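Local coordinates for cystathionine beta-lyase family protein, YNBB B.subtilis ortholog (Clostridium acetobutylicum, PDB 3HVY), which probably acts as a pyridoxal-phosphate-dependent carbon-sulfur lyase of the methionine gamma-lyase family, perhaps a cystathionine beta-lyase with a part in aluminium resistance, at residues D[18-23]-D[421-426]; D[43-48]-D[222-227]. All coordinates share one frame; numbering follows the deposited sequence. Where two conformers were deposited one is given.

Contact 1: residues D[18-23]-D[421-426]; sequences ERVLEL and ALSKLI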
ATOM      1  N   GLU D  18     -19.451  -9.975 -40.923  1.00 34.88           N
ATOM      2  CA  GLU D  18     -19.398 -11.411 -41.210  1.00 37.52           C
ATOM      3  C   GLU D  18     -18.088 -11.821 -41.863  1.00 35.79           C
ATOM      4  O   GLU D  18     -17.614 -12.905 -41.607  1.00 35.05           O
ATOM      5  CB  GLU D  18     -20.538 -11.830 -42.148  1.00 40.06           C
ATOM      6  CG  GLU D  18     -21.945 -11.853 -41.530  1.00 50.78           C
ATOM      7  CD  GLU D  18     -22.209 -13.088 -40.652  1.00 62.44           C
ATOM      8  OE1 GLU D  18     -21.272 -13.892 -40.401  1.00 56.83           O
ATOM      9  OE2 GLU D  18     -23.381 -13.254 -40.225  1.00 65.54           O
ATOM     10  N   ARG D  19     -17.504 -10.966 -42.707  1.00 33.71           N
ATOM     11  CA  ARG D  19     -16.250 -11.310 -43.335  1.00 34.36           C
ATOM     12  C   ARG D  19     -15.196 -11.509 -42.262  1.00 35.07           C
ATOM     13  O   ARG D  19     -14.415 -12.465 -42.320  1.00 37.38           O
ATOM     14  CB  ARG D  19     -15.820 -10.241 -44.348  1.00 36.67           C
ATOM     15  CG  ARG D  19     -14.595 -10.613 -45.217  1.00 51.08           C
ATOM     16  N   VAL D  20     -15.142 -10.596 -41.288  1.00 35.27           N
ATOM     17  CA  VAL D  20     -14.182 -10.729 -40.211  1.00 35.67           C
ATOM     18  C   VAL D  20     -14.459 -11.985 -39.362  1.00 36.27           C
ATOM     19  O   VAL D  20     -13.521 -12.732 -38.951  1.00 35.31           O
ATOM     20  CB  VAL D  20     -14.093  -9.443 -39.366  1.00 36.72           C
ATOM     21  CG1 VAL D  20     -13.247  -9.708 -38.093  1.00 31.33           C
ATOM     22  CG2 VAL D  20     -13.445  -8.333 -40.182  1.00 35.31           C
ATOM     23  N   LEU D  21     -15.732 -12.249 -39.090  1.00 34.22           N
ATOM     24  CA  LEU D  21     -16.056 -13.469 -38.354  1.00 34.52           C
ATOM     25  C   LEU D  21     -15.692 -14.736 -39.127  1.00 34.91           C
ATOM     26  O   LEU D  21     -15.305 -15.754 -38.535  1.00 34.74           O
ATOM     27  CB  LEU D  21     -17.528 -13.475 -37.919  1.00 37.01           C
ATOM     28  CG  LEU D  21     -17.877 -12.397 -36.874  1.00 37.67           C
ATOM     29  CD1 LEU D  21     -19.366 -12.269 -36.717  1.00 41.48           C
ATOM     30  CD2 LEU D  21     -17.195 -12.666 -35.547  1.00 38.80           C
ATOM     31  N   GLU D  22     -15.781 -14.704 -40.446  1.00 34.05           N
ATOM     32  CA  GLU D  22     -15.358 -15.881 -41.207  1.00 34.70           C
ATOM     33  C   GLU D  22     -13.826 -16.050 -41.077  1.00 34.82           C
ATOM     34  O   GLU D  22     -13.349 -17.152 -40.959  1.00 35.05           O
ATOM     35  CB  GLU D  22     -15.781 -15.804 -42.683  1.00 32.24           C
ATOM     36  N   LEU D  23     -13.064 -14.962 -41.123  1.00 34.79           N
ATOM     37  CA  LEU D  23     -11.603 -15.049 -40.992  1.00 34.64           C
ATOM     38  C   LEU D  23     -11.228 -15.599 -39.609  1.00 35.68           C
ATOM     39  O   LEU D  23     -10.297 -16.410 -39.467  1.00 36.47           O
ATOM     40  CB  LEU D  23     -10.974 -13.671 -41.227  1.00 32.21           C
ATOM     41  CG  LEU D  23     -11.047 -13.187 -42.662  1.00 35.92           C
ATOM     42  CD1 LEU D  23     -10.474 -11.785 -42.818  1.00 32.01           C
ATOM     43  CD2 LEU D  23     -10.336 -14.166 -43.585  1.00 31.13           C
ATOM     44  N   ALA D 421      -9.952  -4.354 -33.955  1.00 33.46           N
ATOM     45  CA  ALA D 421      -9.026  -3.617 -34.789  1.00 34.44           C
ATOM     46  C   ALA D 421      -9.163  -3.960 -36.298  1.00 35.02           C
ATOM     47  O   ALA D 421      -9.195  -3.066 -37.160  1.00 34.35           O
ATOM     48  CB  ALA D 421      -7.600  -3.853 -34.298  1.00 33.16           C
ATOM     49  N   LEU D 422      -9.225  -5.250 -36.628  1.00 36.44           N
ATOM     50  CA  LEU D 422      -9.324  -5.677 -38.028  1.00 32.59           C
ATOM     51  C   LEU D 422     -10.610  -5.178 -38.708  1.00 34.73           C
ATOM     52  O   LEU D 422     -10.607  -4.873 -39.900  1.00 34.00           O
ATOM     53  CB  LEU D 422      -9.237  -7.208 -38.110  1.00 35.48           C
ATOM     54  CG  LEU D 422      -9.331  -7.857 -39.509  1.00 36.25           C
ATOM     55  CD1 LEU D 422      -8.355  -7.233 -40.537  1.00 33.85           C
ATOM     56  CD2 LEU D 422      -9.145  -9.416 -39.410  1.00 29.90           C
ATOM     57  N   SER D 423     -11.694  -5.105 -37.939  0.50 35.43           N
ATOM     58  CA  SER D 423     -12.996  -4.644 -38.442  0.50 37.39           C
ATOM     59  C   SER D 423     -13.001  -3.151 -38.760  0.50 37.92           C
ATOM     60  O   SER D 423     -13.992  -2.626 -39.252  0.50 39.52           O
ATOM     61  CB  SER D 423     -14.097  -4.964 -37.445  0.50 36.95           C
ATOM     62  OG  SER D 423     -14.235  -6.365 -37.269  0.50 33.68           O
ATOM     63  N   LYS D 424     -11.917  -2.466 -38.425  1.00 38.49           N
ATOM     64  CA  LYS D 424     -11.703  -1.109 -38.894  1.00 42.46           C
ATOM     65  C   LYS D 424     -10.987  -1.054 -40.254  1.00 45.47           C
ATOM     66  O   LYS D 424     -10.890   0.000 -40.849  1.00 46.45           O
ATOM     67  CB  LYS D 424     -10.927  -0.311 -37.872  1.00 40.33           C
ATOM     68  CG  LYS D 424     -11.527  -0.398 -36.475  1.00 41.67           C
ATOM     69  CD  LYS D 424     -11.423   0.843 -35.675  1.00 48.66           C
ATOM     70  CE  LYS D 424     -10.328   1.780 -36.230  1.00 55.81           C
ATOM     71  NZ  LYS D 424      -9.882   2.932 -35.375  1.00 43.90           N
ATOM     72  N   LEU D 425     -10.465  -2.174 -40.740  1.00 48.71           N
ATOM     73  CA  LEU D 425      -9.766  -2.173 -42.021  1.00 49.21           C
ATOM     74  C   LEU D 425     -10.524  -2.926 -43.111  1.00 53.22           C
ATOM     75  O   LEU D 425     -10.499  -2.505 -44.277  1.00 54.04           O
ATOM     76  CB  LEU D 425      -8.362  -2.795 -41.907  1.00 45.27           C
ATOM     77  CG  LEU D 425      -7.400  -2.417 -40.803  1.00 45.85           C
ATOM     78  CD1 LEU D 425      -6.085  -3.155 -41.060  1.00 39.70           C
ATOM     79  CD2 LEU D 425      -7.184  -0.941 -40.637  1.00 36.75           C
ATOM     80  N   ILE D 426     -11.147  -4.053 -42.777  1.00 55.78           N
ATOM     81  CA  ILE D 426     -11.876  -4.787 -43.801  1.00 61.33           C
ATOM     82  C   ILE D 426     -13.336  -4.971 -43.422  1.00 66.15           C
ATOM     83  O   ILE D 426     -13.690  -5.030 -42.243  1.00 61.80           O
ATOM     84  CB  ILE D 426     -11.208  -6.147 -44.187  1.00 62.50           C
ATOM     85  CG1 ILE D 426     -11.556  -7.249 -43.196  1.00 62.75           C
ATOM     86  CG2 ILE D 426      -9.660  -5.994 -44.425  1.00 61.39           C
ATOM     87  CD1 ILE D 426     -10.815  -8.533 -43.510  1.00 64.53           C
TER

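Contact 2: residues D[43-48]-D[222-227]; sequences EYNQLK and GEFVEE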
ATOM      1  N   GLU D  43       3.039 -25.929 -19.538  1.00 28.56           N
ATOM      2  CA  GLU D  43       2.944 -26.909 -18.477  1.00 27.75           C
ATOM      3  C   GLU D  43       4.325 -27.128 -17.803  1.00 32.87           C
ATOM      4  O   GLU D  43       4.463 -27.202 -16.566  1.00 30.66           O
ATOM      5  CB  GLU D  43       2.445 -28.188 -19.110  1.00 29.11           C
ATOM      6  CG  GLU D  43       2.328 -29.344 -18.168  1.00 33.88           C
ATOM      7  CD  GLU D  43       1.847 -30.609 -18.870  1.00 38.53           C
ATOM      8  OE1 GLU D  43       2.600 -31.170 -19.725  1.00 37.61           O
ATOM      9  OE2 GLU D  43       0.743 -31.067 -18.499  1.00 43.63           O
ATOM     10  N   TYR D  44       5.342 -27.252 -18.648  1.00 30.55           N
ATOM     11  CA  TYR D  44       6.697 -27.375 -18.185  1.00 30.11           C
ATOM     12  C   TYR D  44       7.092 -26.156 -17.316  1.00 31.38           C
ATOM     13  O   TYR D  44       7.590 -26.284 -16.205  1.00 30.31           O
ATOM     14  CB  TYR D  44       7.630 -27.470 -19.387  1.00 29.23           C
ATOM     15  CG  TYR D  44       9.056 -27.589 -18.925  1.00 33.65           C
ATOM     16  CD1 TYR D  44       9.502 -28.770 -18.374  1.00 43.17           C
ATOM     17  CD2 TYR D  44       9.943 -26.519 -19.014  1.00 35.68           C
ATOM     18  CE1 TYR D  44      10.785 -28.906 -17.928  1.00 54.33           C
ATOM     19  CE2 TYR D  44      11.244 -26.647 -18.568  1.00 38.53           C
ATOM     20  CZ  TYR D  44      11.652 -27.855 -18.021  1.00 52.74           C
ATOM     21  OH  TYR D  44      12.920 -28.073 -17.552  1.00 52.68           O
ATOM     22  N   ASN D  45       6.883 -24.968 -17.861  1.00 30.57           N
ATOM     23  CA  ASN D  45       7.240 -23.751 -17.168  1.00 31.32           C
ATOM     24  C   ASN D  45       6.428 -23.529 -15.902  1.00 29.76           C
ATOM     25  O   ASN D  45       6.960 -23.057 -14.921  1.00 28.01           O
ATOM     26  CB  ASN D  45       7.153 -22.567 -18.120  1.00 29.51           C
ATOM     27  CG  ASN D  45       8.290 -22.544 -19.101  1.00 28.54           C
ATOM     28  OD1 ASN D  45       9.349 -23.103 -18.820  1.00 31.32           O
ATOM     29  ND2 ASN D  45       8.124 -21.832 -20.233  1.00 30.86           N
ATOM     30  N   GLN D  46       5.163 -23.912 -15.895  1.00 33.08           N
ATOM     31  CA  GLN D  46       4.412 -23.786 -14.677  1.00 31.94           C
ATOM     32  C   GLN D  46       5.036 -24.655 -13.578  1.00 32.45           C
ATOM     33  O   GLN D  46       5.110 -24.258 -12.409  1.00 30.77           O
ATOM     34  CB  GLN D  46       2.946 -24.177 -14.882  1.00 30.63           C
ATOM     35  CG  GLN D  46       2.132 -24.071 -13.596  1.00 31.29           C
ATOM     36  CD  GLN D  46       1.730 -22.668 -13.314  1.00 35.77           C
ATOM     37  OE1 GLN D  46       0.761 -22.180 -13.884  1.00 38.24           O
ATOM     38  NE2 GLN D  46       2.475 -21.989 -12.429  1.00 36.49           N
ATOM     39  N   LEU D  47       5.414 -25.866 -13.952  1.00 32.18           N
ATOM     40  CA  LEU D  47       6.065 -26.796 -13.055  1.00 31.52           C
ATOM     41  C   LEU D  47       7.431 -26.298 -12.605  1.00 31.25           C
ATOM     42  O   LEU D  47       7.778 -26.364 -11.450  1.00 30.23           O
ATOM     43  CB  LEU D  47       6.217 -28.150 -13.749  1.00 31.91           C
ATOM     44  CG  LEU D  47       6.938 -29.246 -12.947  1.00 35.69           C
ATOM     45  CD1 LEU D  47       6.208 -29.575 -11.595  1.00 34.22           C
ATOM     46  CD2 LEU D  47       7.063 -30.498 -13.818  1.00 30.66           C
ATOM     47  N   LYS D  48       8.220 -25.759 -13.520  1.00 31.68           N
ATOM     48  CA  LYS D  48       9.521 -25.181 -13.134  1.00 29.19           C
ATOM     49  C   LYS D  48       9.358 -24.114 -12.012  1.00 30.33           C
ATOM     50  O   LYS D  48      10.174 -24.006 -11.075  1.00 29.46           O
ATOM     51  CB  LYS D  48      10.115 -24.570 -14.415  1.00 33.03           C
ATOM     52  CG  LYS D  48      11.282 -23.674 -14.279  1.00 34.98           C
ATOM     53  CD  LYS D  48      12.062 -23.520 -15.626  1.00 42.04           C
ATOM     54  CE  LYS D  48      11.375 -22.746 -16.719  1.00 43.15           C
ATOM     55  NZ  LYS D  48      12.314 -22.388 -17.919  1.00 31.75           N
ATOM     56  N   GLY D 222      10.809 -12.180 -23.488  1.00 28.52           N
ATOM     57  CA  GLY D 222      11.038 -13.584 -23.802  1.00 26.51           C
ATOM     58  C   GLY D 222      10.776 -14.554 -22.655  1.00 26.06           C
ATOM     59  O   GLY D 222      10.816 -15.764 -22.848  1.00 32.05           O
ATOM     60  N   GLU D 223      10.534 -14.064 -21.458  1.00 28.41           N
ATOM     61  CA  GLU D 223      10.472 -14.957 -20.306  1.00 26.37           C
ATOM     62  C   GLU D 223       9.332 -15.881 -20.462  1.00 29.14           C
ATOM     63  O   GLU D 223       8.261 -15.440 -20.794  1.00 30.41           O
ATOM     64  CB  GLU D 223      10.302 -14.174 -18.998  1.00 29.70           C
ATOM     65  CG  GLU D 223      11.423 -13.116 -18.722  1.00 31.63           C
ATOM     66  CD  GLU D 223      11.171 -11.739 -19.334  1.00 39.25           C
ATOM     67  OE1 GLU D 223      10.173 -11.548 -20.069  1.00 36.50           O
ATOM     68  OE2 GLU D 223      11.997 -10.824 -19.062  1.00 32.43           O
ATOM     69  N   PHE D 224       9.572 -17.165 -20.211  1.00 29.04           N
ATOM     70  CA  PHE D 224       8.579 -18.255 -20.330  1.00 28.65           C
ATOM     71  C   PHE D 224       7.934 -18.501 -21.692  1.00 31.38           C
ATOM     72  O   PHE D 224       6.974 -19.301 -21.774  1.00 29.79           O
ATOM     73  CB  PHE D 224       7.477 -18.062 -19.303  1.00 27.24           C
ATOM     74  CG  PHE D 224       7.984 -17.976 -17.896  1.00 29.40           C
ATOM     75  CD1 PHE D 224       8.846 -18.928 -17.400  1.00 33.64           C
ATOM     76  CD2 PHE D 224       7.622 -16.915 -17.072  1.00 27.48           C
ATOM     77  CE1 PHE D 224       9.329 -18.855 -16.095  1.00 36.89           C
ATOM     78  CE2 PHE D 224       8.145 -16.812 -15.771  1.00 27.61           C
ATOM     79  CZ  PHE D 224       8.971 -17.794 -15.290  1.00 32.95           C
ATOM     80  N   VAL D 225       8.464 -17.894 -22.756  1.00 29.10           N
ATOM     81  CA  VAL D 225       7.970 -18.176 -24.075  1.00 27.45           C
ATOM     82  C   VAL D 225       8.512 -19.536 -24.595  1.00 29.69           C
ATOM     83  O   VAL D 225       7.843 -20.232 -25.362  1.00 31.48           O
ATOM     84  CB  VAL D 225       8.243 -17.031 -25.051  1.00 26.51           C
ATOM     85  CG1 VAL D 225       7.771 -17.460 -26.502  1.00 25.33           C
ATOM     86  CG2 VAL D 225       7.537 -15.744 -24.548  1.00 26.91           C
ATOM     87  N   GLU D 226       9.714 -19.897 -24.181  1.00 31.01           N
ATOM     88  CA  GLU D 226      10.280 -21.199 -24.471  1.00 30.96           C
ATOM     89  C   GLU D 226      10.487 -21.917 -23.139  1.00 29.89           C
ATOM     90  O   GLU D 226      10.334 -21.331 -22.055  1.00 30.45           O
ATOM     91  CB  GLU D 226      11.614 -21.075 -25.226  1.00 30.61           C
ATOM     92  CG  GLU D 226      11.510 -20.400 -26.609  1.00 30.42           C
ATOM     93  CD  GLU D 226      12.749 -20.591 -27.474  1.00 32.10           C
ATOM     94  OE1 GLU D 226      13.214 -21.724 -27.561  1.00 32.42           O
ATOM     95  OE2 GLU D 226      13.231 -19.630 -28.120  1.00 31.36           O
ATOM     96  N   GLU D 227      10.897 -23.173 -23.221  1.00 28.59           N
ATOM     97  CA  GLU D 227      11.134 -23.978 -22.011  1.00 31.50           C
ATOM     98  C   GLU D 227      12.479 -23.674 -21.370  1.00 31.82           C
ATOM     99  O   GLU D 227      12.740 -24.091 -20.241  1.00 31.15           O
ATOM    100  CB  GLU D 227      10.945 -25.480 -22.330  1.00 34.02           C
ATOM    101  CG  GLU D 227      11.976 -26.170 -23.150  1.00 40.41           C
ATOM    102  CD  GLU D 227      12.189 -25.623 -24.589  1.00 55.97           C
ATOM    103  OE1 GLU D 227      11.307 -24.926 -25.225  1.00 40.93           O
ATOM    104  OE2 GLU D 227      13.302 -25.925 -25.081  1.00 52.81           O
TER
HETATM  105  O   HOH W   1      11.385 -20.467 -19.528  1.00 25.45           O

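Contact 1: residues D[18-23]-D[421-426]
Val20 and Leu23, one helical turn apart on the same face of helix 18-55, pack against Leu422 and Ile426 from the last part of helix 411-422 and the residues that follow. Apolar contact carries most of the interface. Val20 meets Ile426 obliquely, its CG2 lying 3.7 Å from CG1 of Ile426, and the same methyl sits 4.2 Å from CG of Leu422, so this one methyl touches both aliphatic side chains. A beta-branched valine suits the place, being short enough to let the backbones come within 6.4 Å, measured from CA of Val20 to CA of Ser423. Leu23, longer, approaches Ile426 tip to tip. The two CD1 methyls, of Leu23 and Ile426, are only 3.3 Å apart, tighter than usual for carbons. Ile426 directs its CG1 branch between its own backbone N and carbonyl carbon (chi1 81°), a strained choice that aims the ethyl arm at the helix. CD2 of Leu422 adds a looser touch on Leu23. Ile314 of helix 287-317 also packs on both leucines.

The polar element is Ser423. In the conformer given, its OG lies beside the Val20 methyls, 3.6 Å from both CG1 and CG2 of Val20, and bonds to Leu419 O in the preceding helical turn; the small hydroxyl is served by its own helix. Backbone bonds shape the turn: Leu422 O accepts from both Leu425 N and Ile426 N. Beyond it, Ile426 O is held by the side chain of Asn17, which also accepts from Val20 N. The arrangement is apolar packing of the chain's C-terminal turn on the first turns of the long helix 18-55, in a chain whose family has the fold-type I (aspartate aminotransferase-like) architecture.

Contact 2: residues D[43-48]-D[222-227]
Asn45 reaches from helix 18-55 into the loop 222-227 and gives its ND2 to two backbone carbonyls. The bond to Glu226 O is short and nearly straight, 2.9 Å with an N-H...O angle of 172°, and lies almost in the amide plane, although ND2 stands above the plane of the acceptor carbonyl. The second, to Phe224 O at 3.2 Å, is weak and bent. An asparagine suits this buried place because its compact amide can donate to two carbonyls of an irregular loop. Its chi1 of -74° puts CG anti to the carbonyl carbon; CG of Asn45 lies 4.0 Å from CD1 of Phe224, amide and ring planes being turned 57° apart. On this buried side the amide bonds and the phenylalanine lie together, with Ala297, Ile246 and Val49 packed on the ring.

Toward Glu227 the fit is more open and water takes part. Lys48 bends at chi3 and brings NZ to Glu227 O, 2.9 Å away and above the carbonyl plane. NZ also donates to a water that probably donates to Glu226 O, so neighbouring carbonyls are tied to the helix directly and through solvent. A lysine fits here, since its long chain carries the ammonium from the helix to the loop carbonyl. The Tyr44 ring turns its edge to the loop: CE2 lies 3.4 Å from Glu227 O and CD2 is 3.6 Å from CB of Glu227. Its other surroundings include Thr6 of a neighbouring subunit. Helix side chains thus bind the backbone carbonyls of the irregular loop joining strands 214-218 and 237-241, in what is, as in its family, probably the large domain of a fold-type I pyridoxal-phosphate enzyme.

Overall arrangement
Helix 18-55 supplies one side of both contacts, its first turns to contact 1 and a later portion to contact 2. Their centres are 33 Å apart and their nearest atoms about 22 Å, so they do not touch. The centre of contact 1, which joins the start of helix 18-55 to the C-terminal tail, is about 29 Å from that of the chain, that of contact 2 about 14 Å. The loop of contact 2 leads into strand 237-241, shortly before Lys244, the lysine modified by pyridoxal phosphate. Glu223 O bonds Asn245 ND2, next to that lysine. The sodium ion bound at Asn85 and Asn88 lies about 7 Å from the Lys48 side chain.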